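Local coordinates for phage tail sheath protein (PDB 3HXL) that probably forms, in many copies, the contractile sheath around the tail tube of a myovirus-like phage or prophage particle, at residues 129-142 against 145-159. Sequence-based numbering, arbitrary orientation.
Sequences TKFDVSTLVDGAEL and QTVSDIAGLAANDWV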
ATOM      1  N   THR A 129       9.386  50.882   5.368  1.00 20.97           N
ATOM      2  CA  THR A 129       8.767  50.869   4.047  1.00 28.85           C
ATOM      3  C   THR A 129       8.521  49.437   3.586  1.00 29.76           C
ATOM      4  O   THR A 129       8.084  49.204   2.458  1.00 24.46           O
ATOM      5  CB  THR A 129       9.646  51.558   2.989  1.00 25.74           C
ATOM      6  OG1 THR A 129      10.753  50.710   2.660  1.00 29.91           O
ATOM      7  CG2 THR A 129      10.167  52.887   3.513  1.00 32.64           C
ATOM      8  N   LYS A 130       8.810  48.480   4.460  1.00 30.63           N
ATOM      9  CA  LYS A 130       8.622  47.073   4.131  1.00 31.74           C
ATOM     10  C   LYS A 130       7.751  46.365   5.161  1.00 28.20           C
ATOM     11  O   LYS A 130       7.558  46.861   6.270  1.00 30.70           O
ATOM     12  CB  LYS A 130       9.980  46.380   4.031  1.00 28.47           C
ATOM     13  CG  LYS A 130      10.855  46.912   2.916  1.00 27.86           C
ATOM     14  CD  LYS A 130      12.203  46.221   2.911  1.00 49.01           C
ATOM     15  CE  LYS A 130      13.039  46.673   1.728  1.00 50.00           C
ATOM     16  NZ  LYS A 130      12.344  46.367   0.448  1.00 56.81           N
ATOM     17  N   PHE A 131       7.217  45.209   4.789  1.00 25.29           N
ATOM     18  CA  PHE A 131       6.372  44.451   5.700  1.00 28.81           C
ATOM     19  C   PHE A 131       6.913  43.041   5.877  1.00 28.59           C
ATOM     20  O   PHE A 131       7.526  42.484   4.969  1.00 26.21           O
ATOM     21  CB  PHE A 131       4.935  44.347   5.169  1.00 27.27           C
ATOM     22  CG  PHE A 131       4.261  45.669   4.951  1.00 28.06           C
ATOM     23  CD1 PHE A 131       4.587  46.460   3.854  1.00 24.56           C
ATOM     24  CD2 PHE A 131       3.277  46.113   5.829  1.00 33.60           C
ATOM     25  CE1 PHE A 131       3.943  47.674   3.632  1.00 31.15           C
ATOM     26  CE2 PHE A 131       2.625  47.329   5.617  1.00 36.05           C
ATOM     27  CZ  PHE A 131       2.959  48.108   4.515  1.00 35.44           C
ATOM     28  N   ASP A 132       6.691  42.473   7.055  1.00 28.70           N
ATOM     29  CA  ASP A 132       7.116  41.109   7.321  1.00 29.37           C
ATOM     30  C   ASP A 132       5.858  40.254   7.259  1.00 27.52           C
ATOM     31  O   ASP A 132       5.019  40.312   8.159  1.00 33.20           O
ATOM     32  CB  ASP A 132       7.763  40.988   8.706  1.00 28.09           C
ATOM     33  CG  ASP A 132       9.138  41.629   8.767  1.00 31.03           C
ATOM     34  OD1 ASP A 132       9.930  41.451   7.818  1.00 32.87           O
ATOM     35  OD2 ASP A 132       9.434  42.303   9.775  1.00 43.07           O
ATOM     36  N   VAL A 133       5.715  39.485   6.183  1.00 26.28           N
ATOM     37  CA  VAL A 133       4.549  38.624   6.014  1.00 26.69           C
ATOM     38  C   VAL A 133       4.903  37.211   6.455  1.00 26.69           C
ATOM     39  O   VAL A 133       5.698  36.522   5.815  1.00 24.85           O
ATOM     40  CB  VAL A 133       4.073  38.599   4.544  1.00 28.36           C
ATOM     41  CG1 VAL A 133       2.787  37.786   4.425  1.00 23.53           C
ATOM     42  CG2 VAL A 133       3.848  40.017   4.055  1.00 23.25           C
ATOM     43  N   SER A 134       4.311  36.787   7.562  1.00 24.79           N
ATOM     44  CA  SER A 134       4.589  35.465   8.088  1.00 29.53           C
ATOM     45  C   SER A 134       3.388  34.537   7.992  1.00 28.47           C
ATOM     46  O   SER A 134       2.236  34.961   8.123  1.00 30.72           O
ATOM     47  CB  SER A 134       5.062  35.580   9.539  1.00 32.60           C
ATOM     48  OG  SER A 134       6.273  36.315   9.606  1.00 29.17           O
ATOM     49  N   THR A 135       3.673  33.265   7.743  1.00 30.94           N
ATOM     50  CA  THR A 135       2.638  32.250   7.642  1.00 28.77           C
ATOM     51  C   THR A 135       2.777  31.354   8.865  1.00 25.10           C
ATOM     52  O   THR A 135       3.821  30.731   9.078  1.00 26.06           O
ATOM     53  CB  THR A 135       2.808  31.400   6.361  1.00 29.73           C
ATOM     54  OG1 THR A 135       2.810  32.262   5.219  1.00 21.33           O
ATOM     55  CG2 THR A 135       1.670  30.399   6.226  1.00 28.82           C
ATOM     56  N   LEU A 136       1.727  31.309   9.676  1.00 27.16           N
ATOM     57  CA  LEU A 136       1.729  30.494  10.881  1.00 26.17           C
ATOM     58  C   LEU A 136       0.826  29.284  10.747  1.00 22.30           C
ATOM     59  O   LEU A 136      -0.251  29.355  10.151  1.00 25.45           O
ATOM     60  CB  LEU A 136       1.277  31.315  12.092  1.00 23.70           C
ATOM     61  CG  LEU A 136       2.294  32.237  12.778  1.00 29.30           C
ATOM     62  CD1 LEU A 136       2.854  33.240  11.796  1.00 29.43           C
ATOM     63  CD2 LEU A 136       1.611  32.939  13.939  1.00 29.93           C
ATOM     64  N   VAL A 137       1.283  28.176  11.310  1.00 23.02           N
ATOM     65  CA  VAL A 137       0.537  26.925  11.308  1.00 30.31           C
ATOM     66  C   VAL A 137       0.523  26.447  12.751  1.00 31.26           C
ATOM     67  O   VAL A 137       1.572  26.128  13.315  1.00 34.90           O
ATOM     68  CB  VAL A 137       1.218  25.865  10.425  1.00 27.03           C
ATOM     69  CG1 VAL A 137       0.443  24.560  10.491  1.00 33.55           C
ATOM     70  CG2 VAL A 137       1.296  26.363   8.989  1.00 22.68           C
ATOM     71  N   ASP A 138      -0.667  26.398  13.342  1.00 28.77           N
ATOM     72  CA  ASP A 138      -0.818  26.001  14.737  1.00 39.71           C
ATOM     73  C   ASP A 138       0.011  26.935  15.612  1.00 40.39           C
ATOM     74  O   ASP A 138       0.622  26.504  16.589  1.00 37.73           O
ATOM     75  CB  ASP A 138      -0.365  24.556  14.967  1.00 38.64           C
ATOM     76  CG  ASP A 138      -1.326  23.538  14.382  1.00 30.43           C
ATOM     77  OD1 ASP A 138      -2.550  23.784  14.409  1.00 37.21           O
ATOM     78  OD2 ASP A 138      -0.857  22.483  13.914  1.00 31.46           O
ATOM     79  N   GLY A 139       0.047  28.212  15.238  1.00 39.25           N
ATOM     80  CA  GLY A 139       0.796  29.194  16.005  1.00 37.57           C
ATOM     81  C   GLY A 139       2.282  29.273  15.710  1.00 34.69           C
ATOM     82  O   GLY A 139       2.942  30.223  16.120  1.00 41.85           O
ATOM     83  N   ALA A 140       2.815  28.285  15.002  1.00 35.08           N
ATOM     84  CA  ALA A 140       4.233  28.272  14.676  1.00 36.00           C
ATOM     85  C   ALA A 140       4.505  28.902  13.310  1.00 42.30           C
ATOM     86  O   ALA A 140       3.862  28.561  12.314  1.00 37.51           O
ATOM     87  CB  ALA A 140       4.758  26.843  14.703  1.00 36.75           C
ATOM     88  N   GLU A 141       5.463  29.823  13.271  1.00 39.13           N
ATOM     89  CA  GLU A 141       5.825  30.490  12.027  1.00 37.55           C
ATOM     90  C   GLU A 141       6.697  29.569  11.186  1.00 37.01           C
ATOM     91  O   GLU A 141       7.808  29.222  11.588  1.00 33.57           O
ATOM     92  CB  GLU A 141       6.583  31.784  12.324  1.00 43.04           C
ATOM     93  CG  GLU A 141       7.148  32.472  11.091  1.00 37.84           C
ATOM     94  CD  GLU A 141       7.929  33.721  11.437  1.00 45.48           C
ATOM     95  OE1 GLU A 141       7.309  34.695  11.918  1.00 47.00           O
ATOM     96  OE2 GLU A 141       9.163  33.725  11.236  1.00 48.76           O
ATOM     97  N   LEU A 142       6.194  29.178  10.018  1.00 32.77           N
ATOM     98  CA  LEU A 142       6.938  28.288   9.136  1.00 25.85           C
ATOM     99  C   LEU A 142       7.489  29.005   7.905  1.00 25.03           C
ATOM    100  O   LEU A 142       8.236  28.419   7.128  1.00 25.23           O
ATOM    101  CB  LEU A 142       6.056  27.111   8.710  1.00 27.62           C
ATOM    102  CG  LEU A 142       5.435  26.297   9.850  1.00 38.88           C
ATOM    103  CD1 LEU A 142       4.604  25.161   9.275  1.00 31.41           C
ATOM    104  CD2 LEU A 142       6.531  25.748  10.755  1.00 41.08           C
ATOM    105  N   GLN A 145       8.440  36.353   4.887  1.00 30.13           N
ATOM    106  CA  GLN A 145       8.922  37.077   3.722  1.00 27.68           C
ATOM    107  C   GLN A 145       8.823  38.582   3.951  1.00 30.26           C
ATOM    108  O   GLN A 145       7.776  39.092   4.355  1.00 31.74           O
ATOM    109  CB  GLN A 145       8.101  36.689   2.489  1.00 29.38           C
ATOM    110  CG  GLN A 145       8.258  35.235   2.064  1.00 26.32           C
ATOM    111  CD  GLN A 145       7.407  34.890   0.858  1.00 36.74           C
ATOM    112  OE1 GLN A 145       7.408  35.612  -0.144  1.00 35.65           O
ATOM    113  NE2 GLN A 145       6.683  33.776   0.940  1.00 30.69           N
ATOM    114  N   THR A 146       9.921  39.285   3.700  1.00 27.96           N
ATOM    115  CA  THR A 146       9.952  40.734   3.860  1.00 25.35           C
ATOM    116  C   THR A 146       9.816  41.333   2.472  1.00 26.62           C
ATOM    117  O   THR A 146      10.687  41.156   1.622  1.00 26.87           O
ATOM    118  CB  THR A 146      11.274  41.205   4.493  1.00 30.79           C
ATOM    119  OG1 THR A 146      11.425  40.598   5.781  1.00 33.76           O
ATOM    120  CG2 THR A 146      11.275  42.721   4.658  1.00 35.40           C
ATOM    121  N   VAL A 147       8.713  42.032   2.238  1.00 28.27           N
ATOM    122  CA  VAL A 147       8.472  42.619   0.931  1.00 28.62           C
ATOM    123  C   VAL A 147       7.982  44.054   1.024  1.00 27.66           C
ATOM    124  O   VAL A 147       7.687  44.556   2.110  1.00 25.51           O
ATOM    125  CB  VAL A 147       7.431  41.796   0.157  1.00 32.84           C
ATOM    126  CG1 VAL A 147       7.957  40.388  -0.082  1.00 31.16           C
ATOM    127  CG2 VAL A 147       6.132  41.738   0.946  1.00 29.63           C
ATOM    128  N   SER A 148       7.897  44.707  -0.129  1.00 28.46           N
ATOM    129  CA  SER A 148       7.433  46.085  -0.206  1.00 25.59           C
ATOM    130  C   SER A 148       5.930  46.099  -0.454  1.00 26.27           C
ATOM    131  O   SER A 148       5.209  46.944   0.076  1.00 31.81           O
ATOM    132  CB  SER A 148       8.140  46.816  -1.350  1.00 25.09           C
ATOM    133  OG  SER A 148       9.539  46.870  -1.145  1.00 31.45           O
ATOM    134  N   ASP A 149       5.466  45.151  -1.262  1.00 27.64           N
ATOM    135  CA  ASP A 149       4.057  45.049  -1.610  1.00 25.87           C
ATOM    136  C   ASP A 149       3.648  43.599  -1.871  1.00 29.20           C
ATOM    137  O   ASP A 149       4.443  42.675  -1.686  1.00 28.26           O
ATOM    138  CB  ASP A 149       3.772  45.891  -2.854  1.00 27.14           C
ATOM    139  CG  ASP A 149       4.781  45.649  -3.961  1.00 34.95           C
ATOM    140  OD1 ASP A 149       5.056  44.471  -4.273  1.00 37.52           O
ATOM    141  OD2 ASP A 149       5.303  46.638  -4.523  1.00 38.53           O
ATOM    142  N   ILE A 150       2.406  43.410  -2.306  1.00 26.83           N
ATOM    143  CA  ILE A 150       1.884  42.079  -2.593  1.00 27.29           C
ATOM    144  C   ILE A 150       2.648  41.392  -3.722  1.00 27.98           C
ATOM    145  O   ILE A 150       2.885  40.184  -3.684  1.00 23.18           O
ATOM    146  CB  ILE A 150       0.397  42.142  -2.986  1.00 26.33           C
ATOM    147  CG1 ILE A 150      -0.427  42.682  -1.819  1.00 20.68           C
ATOM    148  CG2 ILE A 150      -0.092  40.755  -3.393  1.00 29.65           C
ATOM    149  CD1 ILE A 150      -1.879  42.931  -2.159  1.00 21.23           C
ATOM    150  N   ALA A 151       3.031  42.171  -4.728  1.00 29.18           N
ATOM    151  CA  ALA A 151       3.759  41.638  -5.870  1.00 25.50           C
ATOM    152  C   ALA A 151       5.036  40.916  -5.454  1.00 28.71           C
ATOM    153  O   ALA A 151       5.395  39.886  -6.029  1.00 31.60           O
ATOM    154  CB  ALA A 151       4.089  42.765  -6.845  1.00 28.31           C
ATOM    155  N   GLY A 152       5.718  41.456  -4.452  1.00 29.45           N
ATOM    156  CA  GLY A 152       6.957  40.855  -3.990  1.00 31.55           C
ATOM    157  C   GLY A 152       6.793  39.519  -3.294  1.00 32.62           C
ATOM    158  O   GLY A 152       7.778  38.824  -3.037  1.00 29.78           O
ATOM    159  N   LEU A 153       5.553  39.151  -2.986  1.00 25.49           N
ATOM    160  CA  LEU A 153       5.289  37.889  -2.309  1.00 28.44           C
ATOM    161  C   LEU A 153       5.425  36.677  -3.218  1.00 28.17           C
ATOM    162  O   LEU A 153       5.124  36.739  -4.408  1.00 26.74           O
ATOM    163  CB  LEU A 153       3.893  37.904  -1.686  1.00 23.38           C
ATOM    164  CG  LEU A 153       3.723  38.776  -0.445  1.00 19.06           C
ATOM    165  CD1 LEU A 153       2.257  38.829  -0.054  1.00 22.48           C
ATOM    166  CD2 LEU A 153       4.560  38.202   0.700  1.00 27.70           C
ATOM    167  N   ALA A 154       5.887  35.572  -2.646  1.00 34.92           N
ATOM    168  CA  ALA A 154       6.048  34.328  -3.391  1.00 30.24           C
ATOM    169  C   ALA A 154       5.313  33.231  -2.634  1.00 27.16           C
ATOM    170  O   ALA A 154       5.352  33.187  -1.409  1.00 27.17           O
ATOM    171  CB  ALA A 154       7.525  33.982  -3.519  1.00 31.17           C
ATOM    172  N   ALA A 155       4.634  32.348  -3.357  1.00 27.86           N
ATOM    173  CA  ALA A 155       3.906  31.266  -2.711  1.00 28.14           C
ATOM    174  C   ALA A 155       4.863  30.408  -1.887  1.00 29.73           C
ATOM    175  O   ALA A 155       6.057  30.350  -2.180  1.00 29.28           O
ATOM    176  CB  ALA A 155       3.207  30.411  -3.757  1.00 26.66           C
ATOM    177  N   ASN A 156       4.346  29.768  -0.843  1.00 30.69           N
ATOM    178  CA  ASN A 156       5.167  28.893  -0.010  1.00 28.88           C
ATOM    179  C   ASN A 156       4.537  27.504   0.007  1.00 30.09           C
ATOM    180  O   ASN A 156       3.618  27.235  -0.764  1.00 23.20           O
ATOM    181  CB  ASN A 156       5.313  29.455   1.412  1.00 24.96           C
ATOM    182  CG  ASN A 156       3.982  29.748   2.076  1.00 24.51           C
ATOM    183  OD1 ASN A 156       3.108  28.888   2.165  1.00 20.73           O
ATOM    184  ND2 ASN A 156       3.833  30.973   2.569  1.00 28.95           N
ATOM    185  N   ASP A 157       5.018  26.619   0.873  1.00 28.01           N
ATOM    186  CA  ASP A 157       4.473  25.266   0.911  1.00 29.48           C
ATOM    187  C   ASP A 157       3.090  25.186   1.552  1.00 33.14           C
ATOM    188  O   ASP A 157       2.469  24.122   1.568  1.00 31.98           O
ATOM    189  CB  ASP A 157       5.424  24.314   1.646  1.00 33.58           C
ATOM    190  CG  ASP A 157       6.819  24.302   1.052  1.00 36.35           C
ATOM    191  OD1 ASP A 157       6.952  24.373  -0.189  1.00 39.14           O
ATOM    192  OD2 ASP A 157       7.790  24.202   1.833  1.00 48.25           O
ATOM    193  N   TRP A 158       2.592  26.307   2.064  1.00 28.26           N
ATOM    194  CA  TRP A 158       1.286  26.302   2.718  1.00 22.05           C
ATOM    195  C   TRP A 158       0.186  27.123   2.065  1.00 27.17           C
ATOM    196  O   TRP A 158      -0.978  26.721   2.084  1.00 22.29           O
ATOM    197  CB  TRP A 158       1.433  26.758   4.163  1.00 25.01           C
ATOM    198  CG  TRP A 158       2.215  25.816   4.989  1.00 29.87           C
ATOM    199  CD1 TRP A 158       3.559  25.845   5.227  1.00 30.97           C
ATOM    200  CD2 TRP A 158       1.702  24.685   5.694  1.00 24.45           C
ATOM    201  NE1 TRP A 158       3.915  24.799   6.051  1.00 25.10           N
ATOM    202  CE2 TRP A 158       2.793  24.073   6.353  1.00 24.82           C
ATOM    203  CE3 TRP A 158       0.423  24.134   5.840  1.00 23.00           C
ATOM    204  CZ2 TRP A 158       2.644  22.929   7.143  1.00 24.37           C
ATOM    205  CZ3 TRP A 158       0.274  22.996   6.626  1.00 21.71           C
ATOM    206  CH2 TRP A 158       1.380  22.408   7.270  1.00 23.06           C
ATOM    207  N   VAL A 159       0.541  28.276   1.506  1.00 23.81           N
ATOM    208  CA  VAL A 159      -0.461  29.131   0.881  1.00 24.20           C
ATOM    209  C   VAL A 159      -0.023  29.799  -0.413  1.00 27.02           C
ATOM    210  O   VAL A 159       1.163  29.838  -0.754  1.00 19.96           O
ATOM    211  CB  VAL A 159      -0.917  30.255   1.837  1.00 23.75           C
ATOM    212  CG1 VAL A 159      -1.474  29.659   3.118  1.00 27.18           C
ATOM    213  CG2 VAL A 159       0.248  31.187   2.141  1.00 18.02           C
TER
HETATM  214  O   HOH W   1       6.122  49.815   0.664  1.00 40.32           O
HETATM  215  O   HOH W   2      11.717  43.643   0.606  1.00 40.17           O
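Strands 131-137 and 140-147 form a beta hairpin of the tail sheath beta-sandwich domain, and the chain then loops back over one face of it. Phe131 and Val147 make an antiparallel hydrogen-bonded pair, in which Phe131 N donates to Val147 O at 2.8 Å with an N-H...O angle of 168°. Val133 and Gln145 form a second such pair. Between them lies the non-hydrogen-bonded pair Asp132 and Thr146. Their side chains run side by side, and Thr146 OG1 donates to Asp132 OD1 at 2.7 Å. Asn124, just past the end of the neighbouring strand 117-123, also bonds to this oxygen.

The other face carries Val133, Thr135 and Val137. The methyl Val133 CG2 lies 3.9 Å from Leu153 CD2, the two side chains crossing at about a right angle. With CG1 anti to the backbone N, chi1 178°, both methyls of Val137 face the indole. Val137 CG2 sits over one face, 3.8 Å from the centroid of the Trp158 six-membered ring, a CH-pi contact, and Val137 CG1 reaches Trp158 CH2 at 4.0 Å. Leu142 CD1 approaches the same ring obliquely, 3.3 Å from Trp158 NE1.

Two amides hold the returning loop in shape. Gln145, extended beyond CG, pairs with the backbone of Ala154: its NE2 donates to Ala154 O at 2.8 Å, and its OE1 accepts from Ala154 N. Asn156 OD1 accepts from Trp158 N, closing an Asx turn, and from Val159 N, an Asx motif. Asn156 ND2 bonds weakly to Thr135 OG1 and, like Gln145 NE2, also bonds to the Asp143 carboxylate. These polar bonds probably help set the loop's path, while apolar contacts seat Leu153 and Trp158 against the hairpin.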